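Local coordinates for protein nitrate reductase (PDB 5YLY) that carries, in its FAD-bound cytochrome b5 reductase domain, the electron-input end of the enzyme that reduces nitrate to nitrite in nitrate assimilation, probably drawing electrons from NADH, at residues R164-I168 against A251-Y255; D190-L196 against D221-I225; T259-C264 against T288-F292. One frame throughout, in Å; residues are numbered along the deposited sequence. Where two conformers were deposited one is given.

Interaction 1. Residues R164-I168 against A251-Y255; sequences RINMI and ALFRY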
loop_
_atom_site.group_PDB
_atom_site.type_symbol
_atom_site.label_atom_id
_atom_site.label_comp_id
_atom_site.label_asym_id
_atom_site.label_seq_id
_atom_site.Cartn_x
_atom_site.Cartn_y
_atom_site.Cartn_z
ATOM N N ARG A 164 9.299 15.712 -4.497
ATOM C CA ARG A 164 8.482 14.935 -5.430
ATOM C C ARG A 164 8.640 13.440 -5.199
ATOM O O ARG A 164 9.764 12.953 -5.001
ATOM C CB ARG A 164 8.837 15.292 -6.877
ATOM C CG ARG A 164 8.644 16.781 -7.227
ATOM C CD ARG A 164 8.878 17.101 -8.692
ATOM N NE ARG A 164 10.047 16.408 -9.223
ATOM C CZ ARG A 164 10.423 16.425 -10.497
ATOM N NH1 ARG A 164 11.485 15.743 -10.886
ATOM N NH2 ARG A 164 9.745 17.138 -11.389
ATOM N N ILE A 165 7.508 12.713 -5.187
ATOM C CA ILE A 165 7.578 11.266 -4.970
ATOM C C ILE A 165 6.813 10.557 -6.053
ATOM O O ILE A 165 5.595 10.753 -6.169
ATOM C CB ILE A 165 7.047 10.825 -3.559
ATOM C CG1 ILE A 165 7.811 11.540 -2.403
ATOM C CG2 ILE A 165 7.107 9.286 -3.418
ATOM C CD1 ILE A 165 7.305 11.216 -0.965
ATOM N N ASN A 166 7.507 9.654 -6.775
ATOM C CA ASN A 166 6.875 8.750 -7.719
ATOM C C ASN A 166 6.476 7.523 -6.931
ATOM O O ASN A 166 7.232 7.081 -6.071
ATOM C CB ASN A 166 7.885 8.300 -8.787
ATOM C CG ASN A 166 8.146 9.311 -9.844
ATOM O OD1 ASN A 166 7.298 10.156 -10.135
ATOM N ND2 ASN A 166 9.324 9.214 -10.476
ATOM N N MET A 167 5.332 6.933 -7.256
ATOM C CA MET A 167 4.881 5.715 -6.614
ATOM C C MET A 167 4.478 4.721 -7.669
ATOM O O MET A 167 3.690 5.046 -8.569
ATOM C CB MET A 167 3.679 6.007 -5.703
ATOM C CG MET A 167 3.988 7.020 -4.636
ATOM S SD MET A 167 2.533 7.326 -3.666
ATOM C CE MET A 167 3.265 8.261 -2.404
ATOM N N ILE A 168 5.037 3.513 -7.582
ATOM C CA ILE A 168 4.649 2.470 -8.511
ATOM C C ILE A 168 4.129 1.315 -7.676
ATOM O O ILE A 168 4.870 0.760 -6.865
ATOM C CB ILE A 168 5.746 2.011 -9.501
ATOM C CG1 ILE A 168 6.436 3.197 -10.219
ATOM C CG2 ILE A 168 5.162 0.985 -10.489
ATOM C CD1 ILE A 168 7.581 2.695 -11.254
ATOM N N ALA A 251 3.517 8.941 -17.005
ATOM C CA ALA A 251 2.926 8.941 -15.670
ATOM C C ALA A 251 3.759 9.491 -14.548
ATOM O O ALA A 251 3.180 9.898 -13.542
ATOM C CB ALA A 251 2.522 7.509 -15.317
ATOM N N LEU A 252 5.100 9.445 -14.655
ATOM C CA LEU A 252 5.964 9.797 -13.525
ATOM C C LEU A 252 6.921 10.953 -13.741
ATOM O O LEU A 252 7.184 11.344 -14.876
ATOM C CB LEU A 252 6.771 8.526 -13.130
ATOM C CG LEU A 252 5.951 7.230 -12.872
ATOM C CD1 LEU A 252 6.872 6.059 -12.697
ATOM C CD2 LEU A 252 5.012 7.388 -11.615
ATOM N N PHE A 253 7.491 11.464 -12.640
ATOM C CA PHE A 253 8.521 12.508 -12.716
ATOM C C PHE A 253 9.865 11.880 -13.109
ATOM O O PHE A 253 10.180 10.763 -12.671
ATOM C CB PHE A 253 8.728 13.172 -11.333
ATOM C CG PHE A 253 7.558 13.936 -10.760
ATOM C CD1 PHE A 253 7.041 15.051 -11.419
ATOM C CD2 PHE A 253 7.014 13.581 -9.534
ATOM C CE1 PHE A 253 5.981 15.776 -10.870
ATOM C CE2 PHE A 253 5.965 14.321 -8.974
ATOM C CZ PHE A 253 5.456 15.414 -9.650
ATOM N N ARG A 254 10.690 12.622 -13.868
ATOM C CA ARG A 254 12.053 12.184 -14.164
ATOM C C ARG A 254 12.870 12.502 -12.913
ATOM O O ARG A 254 12.445 13.340 -12.110
ATOM C CB ARG A 254 12.629 12.959 -15.360
ATOM C CG ARG A 254 12.007 12.555 -16.691
ATOM C CD ARG A 254 12.855 12.939 -17.893
ATOM N NE ARG A 254 14.011 12.066 -18.113
ATOM C CZ ARG A 254 13.984 10.899 -18.752
ATOM N NH1 ARG A 254 15.096 10.186 -18.887
ATOM N NH2 ARG A 254 12.847 10.427 -19.242
ATOM N N TYR A 255 14.021 11.851 -12.726
ATOM C CA TYR A 255 14.854 12.172 -11.569
ATOM C C TYR A 255 15.476 13.586 -11.668
ATOM O O TYR A 255 15.944 14.010 -12.720
ATOM C CB TYR A 255 15.968 11.124 -11.333
ATOM C CG TYR A 255 16.943 11.551 -10.253
ATOM C CD1 TYR A 255 16.565 11.568 -8.912
ATOM C CD2 TYR A 255 18.200 12.062 -10.582
ATOM C CE1 TYR A 255 17.431 12.032 -7.920
ATOM C CE2 TYR A 255 19.070 12.535 -9.599
ATOM C CZ TYR A 255 18.684 12.509 -8.268
ATOM O OH TYR A 255 19.536 12.967 -7.292
#

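Interaction 2. Residues D190-L196 against D221-I225; sequences DLTEIRL and DRVKI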
loop_
_atom_site.group_PDB
_atom_site.type_symbol
_atom_site.label_atom_id
_atom_site.label_comp_id
_atom_site.label_asym_id
_atom_site.label_seq_id
_atom_site.Cartn_x
_atom_site.Cartn_y
_atom_site.Cartn_z
ATOM N N ASP A 190 2.306 20.409 4.139
ATOM C CA ASP A 190 3.175 19.630 3.248
ATOM C C ASP A 190 2.831 19.969 1.776
ATOM O O ASP A 190 1.676 19.850 1.376
ATOM C CB ASP A 190 2.911 18.135 3.527
ATOM C CG ASP A 190 3.947 17.146 3.014
ATOM O OD1 ASP A 190 4.663 17.478 2.069
ATOM O OD2 ASP A 190 3.988 16.019 3.529
ATOM N N LEU A 191 3.833 20.380 0.982
ATOM C CA LEU A 191 3.640 20.727 -0.446
ATOM C C LEU A 191 4.268 19.705 -1.399
ATOM O O LEU A 191 4.350 19.955 -2.596
ATOM C CB LEU A 191 4.132 22.156 -0.760
ATOM C CG LEU A 191 3.388 23.317 -0.054
ATOM C CD1 LEU A 191 4.077 24.640 -0.335
ATOM C CD2 LEU A 191 1.915 23.362 -0.465
ATOM N N THR A 192 4.667 18.537 -0.871
ATOM C CA THR A 192 5.252 17.465 -1.680
ATOM C C THR A 192 4.257 17.032 -2.768
ATOM O O THR A 192 3.052 16.958 -2.504
ATOM C CB THR A 192 5.651 16.271 -0.771
ATOM O OG1 THR A 192 6.493 16.775 0.261
ATOM C CG2 THR A 192 6.392 15.159 -1.545
ATOM N N GLU A 193 4.746 16.845 -3.997
ATOM C CA GLU A 193 3.939 16.409 -5.139
ATOM C C GLU A 193 4.097 14.889 -5.301
ATOM O O GLU A 193 5.141 14.312 -4.951
ATOM C CB GLU A 193 4.376 17.082 -6.448
ATOM C CG GLU A 193 4.316 18.590 -6.480
ATOM C CD GLU A 193 4.878 19.126 -7.782
ATOM O OE1 GLU A 193 6.106 19.356 -7.865
ATOM O OE2 GLU A 193 4.091 19.270 -8.741
ATOM N N ILE A 194 3.078 14.260 -5.870
ATOM C CA ILE A 194 3.058 12.802 -6.023
ATOM C C ILE A 194 2.614 12.408 -7.416
ATOM O O ILE A 194 1.703 13.016 -7.965
ATOM C CB ILE A 194 2.063 12.177 -4.975
ATOM C CG1 ILE A 194 2.496 12.435 -3.505
ATOM C CG2 ILE A 194 1.816 10.672 -5.218
ATOM C CD1 ILE A 194 1.267 12.256 -2.515
ATOM N N ARG A 195 3.207 11.332 -7.947
ATOM C CA ARG A 195 2.730 10.707 -9.174
ATOM C C ARG A 195 2.567 9.236 -8.883
ATOM O O ARG A 195 3.523 8.600 -8.443
ATOM C CB ARG A 195 3.708 10.901 -10.363
ATOM C CG ARG A 195 3.774 12.351 -10.855
ATOM C CD ARG A 195 2.463 12.831 -11.455
ATOM N NE ARG A 195 2.561 14.218 -11.926
ATOM C CZ ARG A 195 2.336 15.302 -11.179
ATOM N NH1 ARG A 195 2.016 15.179 -9.888
ATOM N NH2 ARG A 195 2.470 16.515 -11.705
ATOM N N LEU A 196 1.374 8.693 -9.108
ATOM C CA LEU A 196 1.172 7.266 -8.904
ATOM C C LEU A 196 0.938 6.556 -10.223
ATOM O O LEU A 196 0.130 7.008 -11.054
ATOM C CB LEU A 196 -0.032 7.040 -7.946
ATOM C CG LEU A 196 -0.549 5.580 -7.816
ATOM C CD1 LEU A 196 0.493 4.668 -7.136
ATOM C CD2 LEU A 196 -1.886 5.548 -7.030
ATOM N N ASP A 221 -3.568 19.760 -8.104
ATOM C CA ASP A 221 -2.255 20.266 -8.487
ATOM C C ASP A 221 -1.127 19.562 -7.759
ATOM O O ASP A 221 0.027 19.914 -7.987
ATOM C CB ASP A 221 -2.178 21.784 -8.253
ATOM C CG ASP A 221 -3.045 22.612 -9.169
ATOM O OD1 ASP A 221 -3.617 22.049 -10.114
ATOM O OD2 ASP A 221 -3.109 23.830 -8.973
ATOM N N ARG A 222 -1.444 18.605 -6.863
ATOM C CA ARG A 222 -0.423 17.923 -6.056
ATOM C C ARG A 222 -0.272 16.443 -6.391
ATOM O O ARG A 222 0.738 15.853 -6.048
ATOM C CB ARG A 222 -0.666 18.129 -4.532
ATOM C CG ARG A 222 -0.195 19.524 -4.082
ATOM C CD ARG A 222 0.637 19.476 -2.819
ATOM N NE ARG A 222 -0.244 19.469 -1.644
ATOM C CZ ARG A 222 -0.083 18.649 -0.632
ATOM N NH1 ARG A 222 0.970 17.848 -0.588
ATOM N NH2 ARG A 222 -0.950 18.652 0.378
ATOM N N VAL A 223 -1.241 15.861 -7.076
ATOM C CA VAL A 223 -1.159 14.427 -7.398
ATOM C C VAL A 223 -1.778 14.125 -8.751
ATOM O O VAL A 223 -2.733 14.801 -9.173
ATOM C CB VAL A 223 -1.796 13.581 -6.233
ATOM C CG1 VAL A 223 -3.299 13.835 -6.089
ATOM C CG2 VAL A 223 -1.514 12.078 -6.395
ATOM N N LYS A 224 -1.207 13.129 -9.441
ATOM C CA LYS A 224 -1.778 12.530 -10.653
ATOM C C LYS A 224 -1.719 11.032 -10.479
ATOM O O LYS A 224 -0.760 10.503 -9.885
ATOM C CB LYS A 224 -1.050 12.938 -11.926
ATOM C CG LYS A 224 -1.296 14.395 -12.301
ATOM C CD LYS A 224 -0.705 14.714 -13.691
ATOM C CE LYS A 224 -0.735 16.200 -13.962
ATOM N NZ LYS A 224 -2.125 16.729 -13.986
ATOM N N ILE A 225 -2.750 10.341 -10.981
ATOM C CA ILE A 225 -2.799 8.886 -10.892
ATOM C C ILE A 225 -3.013 8.321 -12.290
ATOM O O ILE A 225 -3.881 8.812 -13.028
ATOM C CB ILE A 225 -3.876 8.415 -9.880
ATOM C CG1 ILE A 225 -3.602 8.957 -8.436
ATOM C CG2 ILE A 225 -3.978 6.873 -9.857
ATOM C CD1 ILE A 225 -4.753 8.979 -7.576
HETATM O O HOH W 1 1.799 17.930 -9.086
#

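Interaction 3. Residues T259-C264 against T288-F292; sequences TISVLC and TSIEF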
loop_
_atom_site.group_PDB
_atom_site.type_symbol
_atom_site.label_atom_id
_atom_site.label_comp_id
_atom_site.label_asym_id
_atom_site.label_seq_id
_atom_site.Cartn_x
_atom_site.Cartn_y
_atom_site.Cartn_z
ATOM N N THR A 259 13.685 14.314 -5.861
ATOM C CA THR A 259 12.694 13.368 -6.414
ATOM C C THR A 259 13.130 11.952 -6.105
ATOM O O THR A 259 14.277 11.573 -6.383
ATOM C CB THR A 259 12.480 13.543 -7.947
ATOM O OG1 THR A 259 12.191 14.903 -8.231
ATOM C CG2 THR A 259 11.324 12.678 -8.488
ATOM N N ILE A 260 12.213 11.175 -5.527
ATOM C CA ILE A 260 12.440 9.758 -5.238
ATOM C C ILE A 260 11.320 8.959 -5.876
ATOM O O ILE A 260 10.289 9.526 -6.255
ATOM C CB ILE A 260 12.608 9.431 -3.717
ATOM C CG1 ILE A 260 11.297 9.734 -2.913
ATOM C CG2 ILE A 260 13.856 10.129 -3.129
ATOM C CD1 ILE A 260 11.291 9.171 -1.475
ATOM N N SER A 261 11.522 7.646 -5.995
ATOM C CA SER A 261 10.498 6.725 -6.472
ATOM C C SER A 261 10.397 5.635 -5.429
ATOM O O SER A 261 11.431 5.188 -4.917
ATOM C CB SER A 261 10.862 6.117 -7.830
ATOM O OG SER A 261 11.000 7.112 -8.828
ATOM N N VAL A 262 9.157 5.279 -5.048
ATOM C CA VAL A 262 8.904 4.210 -4.078
ATOM C C VAL A 262 8.085 3.140 -4.762
ATOM O O VAL A 262 7.253 3.453 -5.611
ATOM C CB VAL A 262 8.343 4.686 -2.708
ATOM C CG1 VAL A 262 9.367 5.542 -1.968
ATOM C CG2 VAL A 262 7.013 5.432 -2.869
ATOM N N LEU A 263 8.333 1.878 -4.444
ATOM C CA LEU A 263 7.738 0.771 -5.172
ATOM C C LEU A 263 7.224 -0.303 -4.273
ATOM O O LEU A 263 7.869 -0.634 -3.283
ATOM C CB LEU A 263 8.828 0.119 -6.069
ATOM C CG LEU A 263 9.436 0.953 -7.212
ATOM C CD1 LEU A 263 10.600 1.794 -6.724
ATOM C CD2 LEU A 263 10.053 0.029 -8.237
ATOM N N CYS A 264 6.095 -0.903 -4.664
ATOM C CA CYS A 264 5.547 -2.050 -3.962
ATOM C C CYS A 264 4.691 -2.858 -4.902
ATOM O O CYS A 264 3.725 -2.358 -5.470
ATOM C CB CYS A 264 4.790 -1.659 -2.696
ATOM S SG CYS A 264 4.374 -3.080 -1.653
ATOM N N THR A 288 17.598 6.240 -4.730
ATOM C CA THR A 288 16.484 7.129 -5.120
ATOM C C THR A 288 15.254 6.341 -5.591
ATOM O O THR A 288 14.210 6.936 -5.852
ATOM C CB THR A 288 16.898 8.211 -6.116
ATOM O OG1 THR A 288 17.405 7.606 -7.300
ATOM C CG2 THR A 288 17.893 9.205 -5.531
ATOM N N SER A 289 15.385 5.014 -5.703
ATOM C CA SER A 289 14.318 4.061 -6.036
ATOM C C SER A 289 14.286 3.109 -4.841
ATOM O O SER A 289 15.209 2.296 -4.682
ATOM C CB SER A 289 14.647 3.300 -7.320
ATOM O OG SER A 289 14.248 3.984 -8.494
ATOM N N ILE A 290 13.263 3.241 -3.978
ATOM C CA ILE A 290 13.159 2.495 -2.732
ATOM C C ILE A 290 11.982 1.539 -2.767
ATOM O O ILE A 290 10.867 1.950 -3.092
ATOM C CB ILE A 290 13.087 3.511 -1.533
ATOM C CG1 ILE A 290 14.375 4.372 -1.437
ATOM C CG2 ILE A 290 12.761 2.832 -0.176
ATOM C CD1 ILE A 290 14.185 5.778 -0.810
ATOM N N GLU A 291 12.213 0.264 -2.380
ATOM C CA GLU A 291 11.123 -0.698 -2.342
ATOM C C GLU A 291 10.571 -0.807 -0.940
ATOM O O GLU A 291 11.341 -0.793 0.026
ATOM C CB GLU A 291 11.606 -2.093 -2.749
ATOM C CG GLU A 291 11.944 -2.235 -4.213
ATOM C CD GLU A 291 12.383 -3.626 -4.612
ATOM O OE1 GLU A 291 12.229 -4.584 -3.818
ATOM O OE2 GLU A 291 12.876 -3.754 -5.749
ATOM N N PHE A 292 9.248 -0.994 -0.828
ATOM C CA PHE A 292 8.623 -1.275 0.456
ATOM C C PHE A 292 8.753 -2.792 0.684
ATOM O O PHE A 292 8.818 -3.550 -0.314
ATOM C CB PHE A 292 7.153 -0.874 0.448
ATOM C CG PHE A 292 6.892 0.601 0.602
ATOM C CD1 PHE A 292 7.037 1.220 1.833
ATOM C CD2 PHE A 292 6.389 1.349 -0.456
ATOM C CE1 PHE A 292 6.736 2.565 1.993
ATOM C CE2 PHE A 292 6.085 2.698 -0.292
ATOM C CZ PHE A 292 6.263 3.295 0.930
ATOM O OXT PHE A 292 8.791 -3.224 1.849
#

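Interaction 1. Residues R164-I168 against A251-Y255
In the Rossmann-like parallel sheet of the NAD-binding half of this reductase, residues 251-255, in the loop between helix 245-251 and strand 259-264, illustrate how a connecting segment can pack on a strand through side chains. They lie across strand 164-168, a central strand of the sheet. Three residues account for most of the contact: Phe253, Arg164 and Asn166. The guanidinium of Arg164 lies flat on the Phe253 ring, centres 4.3 Å apart and planes at 20°, a cation-pi stack extended by a CH-pi contact from Arg164 CD, 3.7 Å from the ring centroid. NE of Arg164 is also hydrogen-bonded to OG1 of Thr259, on the neighbouring strand. Further along strand 164-168, Ile168 meets Leu252 of the loop in an apolar contact, CD1 to CD1, at 3.7 Å. Asn166, buried, reads the loop backbone with its amide: Phe253 N donates to Asn166 OD1 at 2.8 Å, and Asn166 ND2 donates to Phe253 O, also at 2.8 Å.

Interaction 2. Residues D190-L196 against D221-I225
Arg195 folds its side chain back over the neighbouring strand, its CD 3.5 Å from CB of Lys224 and one face of its guanidinium over Lys224 CD. NH1 of Arg195 turns to Ile194 O, a hydrogen bond of 2.9 Å, and also donates to a water at 2.9 Å that touches Glu193 OE2 and Asp221 O. Beneath lies regular parallel pairing: Ile194 N to Arg222 O at 2.8 Å, Lys224 N to Ile194 O at 3.3 Å and Leu196 N to Lys224 O at 2.9 Å. Ahead of the strand, Arg222 NH1 donates to Thr192 O at 3.0 Å, while Asp190 OD1 accepts from Thr192 N at 3.1 Å in an Asx turn; OD2 of Asp190 bonds to Tyr147. The face bearing Ile194, Val223, Leu196 and Ile225 is apolar. The two strands belong to a beta-alpha-beta crossover whose helix 209-218 packs on Leu196 and Ile225; Ile184 of helix 174-185 meets Ile194, and strand 164-170 borders strand 193-200 on its other edge.

Interaction 3. Residues T259-C264 against T288-F292
Parallel strands set equivalent residues side by side, so residues in register share a face, and their rotamers set where the ends of the side chains go. Ser261 and Ser289 sit on one face and share the m well, so their hydroxyls turn the same way; CB of Ser261 lies 4.1 Å from OG of Ser289, and OG of Ser261 is hydrogen-bonded to Asn166. On that same face Leu263, with chi1 m and chi2 p, brings its CB to 4.3 Å from CG of Glu291, while Glu291 extends through a t chi2 to a hydrogen bond with His275. Val262 and Ile290, both m at chi1, share the opposite face, and CG1 of Val262 lies 4.3 Å from CB of Ile290. Thr288 makes its side-chain hydrogen bond to Glu284.

Helix 267-280 connects these strands in a beta-alpha-beta unit at one edge of the parallel sheet of the NAD-binding domain, in the ferredoxin-NADP reductase-like architecture, and packs on the serine and leucine face through Leu278, Cys274 and His275. The backbone bonds run from Ser261 N to Thr288 O (2.8 Å), Ile290 N to Ser261 O (2.8 Å), Leu263 N to Ile290 O (2.9 Å) and Phe292 N to Leu263 O (2.8 Å).

Phe292 is the C-terminal residue. Its chi1 of -78° swings the ring back over strand 259-264, where CE2 lies 3.9 Å from CB of Val262; CB of Phe292 is 4.0 Å from CB of Cys264. Pro176 and Met177 of helix 174-185 also touch the Phe292 side chain. Cys264 has its side chain about 5 Å from the bound FAD.

How the interactions relate
All three contacts build on one parallel sheet, with strand 164-170 at its centre. Interactions 2 and 3 are crossover pairings on either side of that strand, about 15 Å apart between centres and not touching, and interaction 1 joins them: Met167 N probably bonds to Arg195 O at 2.7 Å, and Val262 N to Asn166 O at 2.8 Å. Interactions 1 and 3 are largely buried, whereas interaction 2 is partly open to solvent. Chemistry follows place: the loop of interaction 1 is held by side-chain amide and cation-pi contacts, while the other two rely on backbone pairing, finished by charged groups and water in interaction 2 and by the C-terminal aromatic in interaction 3, whose Cys264 lies near FAD.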